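Local coordinates for protein fervidolysin (PDB 1R6V) that degrades keratin into peptides as a calcium-binding, subtilisin-like serine protease, allowing its bacterium to grow on native feathers, at residues 276-281 with 309-314; 448-453 with 491-496; 465-470 with 477-482. The protein carries 1 engineered substitution. All blocks are in the same frame, centred on the assembly; numbering follows the deposited sequence.

In the fold
Following the chain from the N terminus, interaction 1 comes first: it closes a loop inside the catalytic domain, bringing the segment that leads into strand 314-322 back to helix 275-286, with strand 290-294 between them in the chain. Interaction 2 opens much later, in the Ig-like domain, pairing the start of 448-453 with 491-496. Interaction 3, the hairpin 465-470 with 477-482, falls entirely between these two segments, so 2 encloses 3, while 1 is in series with both and none cross. In space all three converge, with centres 12 to 13 Å apart. Pro311 packs on Pro491, Ile493, Tyr478 and Tyr479, joining the protease to the sandwich, and Met470 meets Phe450 and Ile493 between its sheets.

Interaction 1: residues 276-281 with 309-314; sequences TMKEAF and GYPGVI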
loop_
_atom_site.group_PDB
_atom_site.type_symbol
_atom_site.label_atom_id
_atom_site.label_comp_id
_atom_site.label_asym_id
_atom_site.label_seq_id
_atom_site.Cartn_x
_atom_site.Cartn_y
_atom_site.Cartn_z
ATOM N N THR A 276 0.716 -3.968 -5.516
ATOM C CA THR A 276 -0.423 -3.899 -6.411
ATOM C C THR A 276 -1.349 -2.754 -6.028
ATOM O O THR A 276 -1.778 -1.976 -6.886
ATOM C CB THR A 276 -1.220 -5.216 -6.383
ATOM O OG1 THR A 276 -0.391 -6.253 -6.902
ATOM C CG2 THR A 276 -2.493 -5.120 -7.258
ATOM N N MET A 277 -1.657 -2.640 -4.738
ATOM C CA MET A 277 -2.542 -1.561 -4.309
ATOM C C MET A 277 -1.891 -0.187 -4.513
ATOM O O MET A 277 -2.580 0.792 -4.822
ATOM C CB MET A 277 -2.945 -1.734 -2.841
ATOM C CG MET A 277 -4.166 -0.873 -2.455
ATOM S SD MET A 277 -5.730 -1.268 -3.370
ATOM C CE MET A 277 -5.897 -3.143 -2.837
ATOM N N LYS A 278 -0.571 -0.129 -4.345
ATOM C CA LYS A 278 0.196 1.110 -4.527
ATOM C C LYS A 278 0.001 1.517 -5.981
ATOM O O LYS A 278 -0.313 2.668 -6.301
ATOM C CB LYS A 278 1.690 0.851 -4.267
ATOM C CG LYS A 278 2.629 2.057 -4.450
ATOM C CD LYS A 278 2.594 2.958 -3.238
ATOM C CE LYS A 278 3.755 3.950 -3.224
ATOM N NZ LYS A 278 3.673 4.992 -4.300
ATOM N N GLU A 279 0.176 0.541 -6.865
ATOM C CA GLU A 279 0.024 0.802 -8.297
ATOM C C GLU A 279 -1.373 1.284 -8.655
ATOM O O GLU A 279 -1.548 2.170 -9.491
ATOM C CB GLU A 279 0.328 -0.455 -9.118
ATOM C CG GLU A 279 1.777 -0.779 -9.289
ATOM C CD GLU A 279 2.543 0.310 -10.034
ATOM O OE1 GLU A 279 2.283 0.560 -11.227
ATOM O OE2 GLU A 279 3.414 0.911 -9.412
ATOM N N ALA A 280 -2.387 0.696 -8.030
ATOM C CA ALA A 280 -3.757 1.088 -8.310
ATOM C C ALA A 280 -4.041 2.515 -7.818
ATOM O O ALA A 280 -4.693 3.306 -8.505
ATOM C CB ALA A 280 -4.709 0.110 -7.658
ATOM N N PHE A 281 -3.585 2.823 -6.611
ATOM C CA PHE A 281 -3.785 4.161 -6.084
ATOM C C PHE A 281 -3.045 5.188 -6.914
ATOM O O PHE A 281 -3.580 6.269 -7.182
ATOM C CB PHE A 281 -3.338 4.244 -4.625
ATOM C CG PHE A 281 -4.460 4.054 -3.660
ATOM C CD1 PHE A 281 -5.121 2.830 -3.567
ATOM C CD2 PHE A 281 -4.905 5.119 -2.889
ATOM C CE1 PHE A 281 -6.236 2.668 -2.711
ATOM C CE2 PHE A 281 -6.016 4.975 -2.027
ATOM C CZ PHE A 281 -6.679 3.751 -1.942
ATOM N N GLY A 309 -1.687 4.715 4.421
ATOM C CA GLY A 309 -0.274 5.063 4.432
ATOM C C GLY A 309 0.409 5.350 3.105
ATOM O O GLY A 309 1.593 5.697 3.092
ATOM N N TYR A 310 -0.292 5.199 1.983
ATOM C CA TYR A 310 0.355 5.497 0.695
ATOM C C TYR A 310 0.456 7.011 0.505
ATOM O O TYR A 310 -0.504 7.743 0.769
ATOM C CB TYR A 310 -0.442 4.893 -0.465
ATOM C CG TYR A 310 -0.399 3.372 -0.511
ATOM C CD1 TYR A 310 -1.564 2.636 -0.726
ATOM C CD2 TYR A 310 0.804 2.680 -0.364
ATOM C CE1 TYR A 310 -1.538 1.240 -0.788
ATOM C CE2 TYR A 310 0.840 1.278 -0.428
ATOM C CZ TYR A 310 -0.341 0.578 -0.642
ATOM O OH TYR A 310 -0.311 -0.795 -0.729
ATOM N N PRO A 311 1.614 7.505 0.034
ATOM C CA PRO A 311 1.740 8.954 -0.157
ATOM C C PRO A 311 0.784 9.510 -1.190
ATOM O O PRO A 311 0.544 8.882 -2.227
ATOM C CB PRO A 311 3.206 9.129 -0.553
ATOM C CG PRO A 311 3.558 7.806 -1.218
ATOM C CD PRO A 311 2.872 6.812 -0.295
ATOM N N GLY A 312 0.211 10.673 -0.881
ATOM C CA GLY A 312 -0.690 11.330 -1.804
ATOM C C GLY A 312 -2.166 11.309 -1.452
ATOM O O GLY A 312 -2.931 12.156 -1.931
ATOM N N VAL A 313 -2.584 10.332 -0.653
ATOM C CA VAL A 313 -3.988 10.254 -0.277
ATOM C C VAL A 313 -4.304 11.346 0.734
ATOM O O VAL A 313 -3.397 11.928 1.332
ATOM C CB VAL A 313 -4.351 8.894 0.369
ATOM C CG1 VAL A 313 -3.937 7.758 -0.544
ATOM C CG2 VAL A 313 -3.722 8.763 1.728
ATOM N N ILE A 314 -5.589 11.641 0.884
ATOM C CA ILE A 314 -6.043 12.628 1.858
ATOM C C ILE A 314 -6.579 11.793 3.021
ATOM O O ILE A 314 -7.663 11.213 2.925
ATOM C CB ILE A 314 -7.189 13.492 1.317
ATOM C CG1 ILE A 314 -6.724 14.276 0.082
ATOM C CG2 ILE A 314 -7.673 14.440 2.403
ATOM C CD1 ILE A 314 -7.777 15.253 -0.470
HETATM O O HOH W 1 1.194 6.395 -3.265
#
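In the subtilase catalytic domain, Tyr310, Pro311 and Val313, from the loop entering strand 314-322, pack on Met277, Lys278 and Phe281 of helix 275-286. The loop reverses through a type II beta turn from Tyr310 to Val313, with Pro311 and Gly312 at its two central positions. Gly312 has a positive phi, at which a CB would collide with the carbonyl oxygen of Pro311. Tyr310 has the largest share of the contact. Lys278 CA lies over one face of its ring, 4.1 Å from the ring centroid and 15° off the normal, which meets the criterion for a CH-pi contact. The lysine chain then bends at chi2 (80°), bringing its CD to 3.4 Å from Tyr310 CD2. Met277 approaches differently, crossing the tyrosine at about a right angle: its CG sits at the ring edge, near the plane, 3.8 Å from Tyr310 CE1. Its CB is 3.5 Å from Tyr310 OH, a hydroxyl hydrogen-bonded to the backbone N of Ser274. Phe281 meets Tyr310 obliquely, with planes at 49°, and its CD2 touches Val313 CG1 at 3.7 Å. The Phe281 side chain is about 12 Å from that of Asp162, the inferred charge-relay aspartate, so this packing lies near the active site without being part of it. The one polar link between the segments runs through a water, 3.0 Å from Lys278 NZ, which donates to it, and 2.8 Å from Pro311 O, to which the water donates. NZ also forms a salt bridge with Asp282 and a hydrogen bond to Arg489 O of the neighbouring sandwich domain. Direct contact between helix and loop is thus apolar, while the buried ammonium group has acceptors enough that it is likely to remain charged.

Interaction 2: residues 448-453 with 491-496; sequences EEFQVV and PHIDSG
Glu448 and Glu449 meet Pro491 and His492 where two neighbouring strands of the Ig-like sandwich domain, 446-455 and 487-494, part at a corner. Glu449 and Pro491 form the last antiparallel bridge, a non-hydrogen-bonded pair. Of polar contacts, the single hydrogen bond runs from His492 N to Glu448 O, 2.9 Å long and fairly straight at 163°. The donor stands well above the carbonyl plane, 65° out of it, as the chain turns away at His492. The same oxygen receives a CA-H...O contact from Pro491 CA at 3.4 Å. Around the pair, Glu449 OE2 forms a salt bridge with Arg489, while Asp494 is held by Arg407 and Arg472.

Aromatic contacts centre on His492. Glu448 CA makes a CH-pi contact 4.2 Å from the imidazole centroid, close to the ring normal, and Glu448 O lies 3.6 Å above the plane of the His492 ring, offset toward the rim. The glutamate carboxylate is nearly parallel to the imidazole, but Glu448 OE1 and His492 NE2 are 5.9 Å apart and make no ion pair. ND1 accepts a hydrogen bond from Trp404 N of the catalytic domain, which helps hold the ring's rotation. An alanine here would keep the backbone bond but would probably leave Trp404 N without its mate and open a gap beside Glu448 CA.

Apolar contact falls on the buried side. A chi1 of 62° turns Ile493 CG1 in between the main-chain N and C, and from there Ile493 CD1 meets Phe450 CB at 3.9 Å.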
loop_
_atom_site.group_PDB
_atom_site.type_symbol
_atom_site.label_atom_id
_atom_site.label_comp_id
_atom_site.label_asym_id
_atom_site.label_seq_id
_atom_site.Cartn_x
_atom_site.Cartn_y
_atom_site.Cartn_z
ATOM N N GLU A 448 3.553 17.130 -8.166
ATOM C CA GLU A 448 2.830 16.027 -8.776
ATOM C C GLU A 448 3.496 14.707 -8.433
ATOM O O GLU A 448 2.821 13.703 -8.203
ATOM C CB GLU A 448 2.768 16.214 -10.293
ATOM C CG GLU A 448 1.761 17.274 -10.683
ATOM C CD GLU A 448 1.802 17.615 -12.152
ATOM O OE1 GLU A 448 1.819 16.680 -12.979
ATOM O OE2 GLU A 448 1.802 18.823 -12.472
ATOM N N GLU A 449 4.824 14.719 -8.393
ATOM C CA GLU A 449 5.569 13.517 -8.070
ATOM C C GLU A 449 7.006 13.771 -7.648
ATOM O O GLU A 449 7.718 14.577 -8.250
ATOM C CB GLU A 449 5.578 12.540 -9.253
ATOM C CG GLU A 449 6.335 11.247 -8.937
ATOM C CD GLU A 449 5.788 10.045 -9.682
ATOM O OE1 GLU A 449 4.716 9.531 -9.290
ATOM O OE2 GLU A 449 6.422 9.627 -10.667
ATOM N N PHE A 450 7.410 13.081 -6.589
ATOM C CA PHE A 450 8.781 13.134 -6.095
ATOM C C PHE A 450 9.225 11.672 -6.094
ATOM O O PHE A 450 8.454 10.801 -5.701
ATOM C CB PHE A 450 8.838 13.677 -4.661
ATOM C CG PHE A 450 10.206 13.617 -4.057
ATOM C CD1 PHE A 450 11.249 14.374 -4.591
ATOM C CD2 PHE A 450 10.466 12.765 -2.979
ATOM C CE1 PHE A 450 12.538 14.283 -4.065
ATOM C CE2 PHE A 450 11.745 12.660 -2.440
ATOM C CZ PHE A 450 12.789 13.418 -2.980
ATOM N N GLN A 451 10.439 11.394 -6.549
ATOM C CA GLN A 451 10.909 10.004 -6.537
ATOM C C GLN A 451 12.259 9.885 -5.872
ATOM O O GLN A 451 13.070 10.810 -5.927
ATOM C CB GLN A 451 11.040 9.452 -7.955
ATOM C CG GLN A 451 9.738 9.316 -8.723
ATOM C CD GLN A 451 9.925 8.608 -10.055
ATOM O OE1 GLN A 451 11.003 8.661 -10.650
ATOM N NE2 GLN A 451 8.873 7.950 -10.533
ATOM N N VAL A 452 12.491 8.749 -5.219
ATOM C CA VAL A 452 13.786 8.468 -4.621
ATOM C C VAL A 452 14.198 7.205 -5.379
ATOM O O VAL A 452 13.465 6.217 -5.398
ATOM C CB VAL A 452 13.714 8.209 -3.086
ATOM C CG1 VAL A 452 15.104 7.819 -2.558
ATOM C CG2 VAL A 452 13.247 9.491 -2.358
ATOM N N VAL A 453 15.339 7.274 -6.051
ATOM C CA VAL A 453 15.847 6.154 -6.838
ATOM C C VAL A 453 17.116 5.637 -6.174
ATOM O O VAL A 453 18.111 6.353 -6.109
ATOM C CB VAL A 453 16.196 6.597 -8.276
ATOM C CG1 VAL A 453 16.528 5.377 -9.129
ATOM C CG2 VAL A 453 15.029 7.378 -8.891
ATOM N N PRO A 491 3.602 10.392 -5.004
ATOM C CA PRO A 491 2.743 11.307 -5.758
ATOM C C PRO A 491 1.970 12.309 -4.931
ATOM O O PRO A 491 1.508 12.012 -3.827
ATOM C CB PRO A 491 1.806 10.370 -6.516
ATOM C CG PRO A 491 1.689 9.184 -5.602
ATOM C CD PRO A 491 3.045 9.027 -4.958
ATOM N N HIS A 492 1.858 13.510 -5.484
ATOM C CA HIS A 492 1.071 14.560 -4.869
ATOM C C HIS A 492 1.338 14.829 -3.403
ATOM O O HIS A 492 0.417 15.074 -2.647
ATOM C CB HIS A 492 -0.399 14.226 -5.113
ATOM C CG HIS A 492 -0.735 14.179 -6.567
ATOM N ND1 HIS A 492 -0.972 15.321 -7.301
ATOM C CD2 HIS A 492 -0.720 13.157 -7.455
ATOM C CE1 HIS A 492 -1.076 15.006 -8.580
ATOM N NE2 HIS A 492 -0.924 13.700 -8.699
ATOM N N ILE A 493 2.613 14.817 -3.030
ATOM C CA ILE A 493 3.007 15.101 -1.664
ATOM C C ILE A 493 3.369 16.591 -1.547
ATOM O O ILE A 493 3.489 17.303 -2.547
ATOM C CB ILE A 493 4.245 14.265 -1.209
ATOM C CG1 ILE A 493 5.476 14.599 -2.058
ATOM C CG2 ILE A 493 3.922 12.763 -1.300
ATOM C CD1 ILE A 493 6.799 14.116 -1.413
ATOM N N ASP A 494 3.528 17.049 -0.311
ATOM C CA ASP A 494 3.902 18.442 -0.049
ATOM C C ASP A 494 5.297 18.790 -0.573
ATOM O O ASP A 494 6.223 17.964 -0.545
ATOM C CB ASP A 494 3.978 18.736 1.461
ATOM C CG ASP A 494 2.639 18.806 2.136
ATOM O OD1 ASP A 494 1.598 18.834 1.440
ATOM O OD2 ASP A 494 2.634 18.854 3.397
ATOM N N SER A 495 5.456 20.033 -1.012
ATOM C CA SER A 495 6.784 20.489 -1.392
ATOM C C SER A 495 7.332 20.972 -0.031
ATOM O O SER A 495 6.562 21.175 0.907
ATOM C CB SER A 495 6.706 21.649 -2.377
ATOM O OG SER A 495 5.905 22.696 -1.857
ATOM N N GLY A 496 8.639 21.145 0.084
ATOM C CA GLY A 496 9.205 21.597 1.341
ATOM C C GLY A 496 10.471 20.860 1.738
ATOM O O GLY A 496 11.029 20.080 0.964
#

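Interaction 3: residues 465-470 with 477-482; sequences TVFVSM and CYYAKT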
loop_
_atom_site.group_PDB
_atom_site.type_symbol
_atom_site.label_atom_id
_atom_site.label_comp_id
_atom_site.label_asym_id
_atom_site.label_seq_id
_atom_site.Cartn_x
_atom_site.Cartn_y
_atom_site.Cartn_z
ATOM N N THR A 465 13.026 -3.091 -2.491
ATOM C CA THR A 465 12.594 -3.191 -1.097
ATOM C C THR A 465 13.384 -2.346 -0.105
ATOM O O THR A 465 13.506 -2.697 1.070
ATOM C CB THR A 465 12.555 -4.668 -0.591
ATOM O OG1 THR A 465 13.880 -5.136 -0.312
ATOM C CG2 THR A 465 11.913 -5.570 -1.642
ATOM N N VAL A 466 13.935 -1.243 -0.590
ATOM C CA VAL A 466 14.656 -0.320 0.278
ATOM C C VAL A 466 13.574 0.602 0.841
ATOM O O VAL A 466 12.703 1.080 0.100
ATOM C CB VAL A 466 15.691 0.488 -0.525
ATOM C CG1 VAL A 466 16.241 1.640 0.324
ATOM C CG2 VAL A 466 16.836 -0.433 -0.952
ATOM N N PHE A 467 13.604 0.831 2.149
ATOM C CA PHE A 467 12.613 1.691 2.783
ATOM C C PHE A 467 13.039 3.140 2.605
ATOM O O PHE A 467 14.221 3.460 2.699
ATOM C CB PHE A 467 12.502 1.384 4.280
ATOM C CG PHE A 467 12.951 -0.009 4.656
ATOM C CD1 PHE A 467 14.311 -0.310 4.808
ATOM C CD2 PHE A 467 12.016 -1.015 4.880
ATOM C CE1 PHE A 467 14.728 -1.601 5.178
ATOM C CE2 PHE A 467 12.417 -2.303 5.248
ATOM C CZ PHE A 467 13.775 -2.595 5.400
ATOM N N VAL A 468 12.075 4.011 2.321
ATOM C CA VAL A 468 12.378 5.428 2.156
ATOM C C VAL A 468 11.400 6.177 3.035
ATOM O O VAL A 468 10.179 6.134 2.836
ATOM C CB VAL A 468 12.234 5.887 0.689
ATOM C CG1 VAL A 468 12.527 7.395 0.581
ATOM C CG2 VAL A 468 13.203 5.119 -0.194
ATOM N N SER A 469 11.957 6.869 4.019
ATOM C CA SER A 469 11.172 7.602 4.990
ATOM C C SER A 469 11.442 9.096 4.867
ATOM O O SER A 469 12.588 9.517 4.970
ATOM C CB SER A 469 11.573 7.101 6.383
ATOM O OG SER A 469 10.773 7.652 7.400
ATOM N N MET A 470 10.400 9.891 4.620
ATOM C CA MET A 470 10.569 11.347 4.504
ATOM C C MET A 470 10.008 11.915 5.795
ATOM O O MET A 470 8.804 11.920 6.004
ATOM C CB MET A 470 9.806 11.889 3.286
ATOM C CG MET A 470 10.190 11.208 1.967
ATOM S SD MET A 470 9.280 11.796 0.492
ATOM C CE MET A 470 9.859 13.622 0.441
ATOM N N CYS A 477 4.546 13.025 7.366
ATOM C CA CYS A 477 5.736 12.302 6.963
ATOM C C CYS A 477 5.239 11.347 5.887
ATOM O O CYS A 477 4.038 11.091 5.797
ATOM C CB CYS A 477 6.320 11.525 8.139
ATOM S SG CYS A 477 6.985 12.641 9.433
ATOM N N TYR A 478 6.150 10.829 5.076
ATOM C CA TYR A 478 5.755 9.912 4.016
ATOM C C TYR A 478 6.635 8.682 4.042
ATOM O O TYR A 478 7.756 8.718 4.546
ATOM C CB TYR A 478 5.862 10.595 2.648
ATOM C CG TYR A 478 4.975 11.822 2.511
ATOM C CD1 TYR A 478 5.528 13.105 2.504
ATOM C CD2 TYR A 478 3.591 11.697 2.380
ATOM C CE1 TYR A 478 4.719 14.241 2.364
ATOM C CE2 TYR A 478 2.769 12.822 2.237
ATOM C CZ TYR A 478 3.348 14.089 2.226
ATOM O OH TYR A 478 2.554 15.194 2.051
ATOM N N TYR A 479 6.129 7.584 3.493
ATOM C CA TYR A 479 6.892 6.347 3.477
ATOM C C TYR A 479 6.561 5.539 2.234
ATOM O O TYR A 479 5.421 5.533 1.782
ATOM C CB TYR A 479 6.558 5.530 4.733
ATOM C CG TYR A 479 7.139 4.125 4.761
ATOM C CD1 TYR A 479 6.474 3.058 4.146
ATOM C CD2 TYR A 479 8.344 3.864 5.404
ATOM C CE1 TYR A 479 7.005 1.762 4.175
ATOM C CE2 TYR A 479 8.882 2.570 5.439
ATOM C CZ TYR A 479 8.209 1.529 4.823
ATOM O OH TYR A 479 8.753 0.261 4.854
ATOM N N ALA A 480 7.564 4.873 1.678
ATOM C CA ALA A 480 7.372 4.015 0.511
ATOM C C ALA A 480 8.562 3.078 0.385
ATOM O O ALA A 480 9.648 3.356 0.885
ATOM C CB ALA A 480 7.235 4.841 -0.760
ATOM N N LYS A 481 8.355 1.964 -0.294
ATOM C CA LYS A 481 9.428 1.000 -0.488
ATOM C C LYS A 481 9.824 0.992 -1.961
ATOM O O LYS A 481 8.965 1.091 -2.838
ATOM C CB LYS A 481 8.931 -0.375 -0.068
ATOM C CG LYS A 481 8.425 -0.390 1.362
ATOM C CD LYS A 481 7.822 -1.728 1.749
ATOM C CE LYS A 481 8.886 -2.715 2.171
ATOM N NZ LYS A 481 8.263 -3.976 2.676
ATOM N N THR A 482 11.113 0.864 -2.253
ATOM C CA THR A 482 11.519 0.858 -3.652
ATOM C C THR A 482 11.033 -0.404 -4.347
ATOM O O THR A 482 10.976 -1.474 -3.742
ATOM C CB THR A 482 13.057 0.968 -3.829
ATOM O OG1 THR A 482 13.697 -0.144 -3.193
ATOM C CG2 THR A 482 13.582 2.286 -3.226
HETATM O O HOH W 2 7.969 7.978 7.495
#
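Val466 N donates to the side-chain oxygen OG1 of Thr482 in a short, fairly straight bond of 2.8 Å. A chi1 of 60° tucks OG1 back over the threonine's own main chain, and it also bonds to Val463 O, so one hydroxyl ties down two points of the chain. Reciprocally, Thr482 N reaches Val466 O at 2.8 Å, and Thr465 N bonds to Thr482 O. Further along, Val468 with Ala480 and Met470 with Tyr478 are hydrogen-bonded pairs, the straightest link being Met470 N to Tyr478 O at 173°. A water hydrogen-bonded to Ser469 OG, 2.8 Å away, donates to Tyr478 O.

Packing differs between the two faces. On one, Phe467 and Tyr479 run alongside each other in the same direction, with Tyr479 OH in the plane of the Phe467 ring, 3.5 Å from its CD2. On the other, Met470 CB meets Tyr478 CB at 4.2 Å, and Val468, Met470 and Ala480 pack against strands 446-455 and 487-494 of the opposing sheet. With strand axes at 167°, this is an antiparallel beta hairpin at the margin of one sheet of an Ig-like beta sandwich.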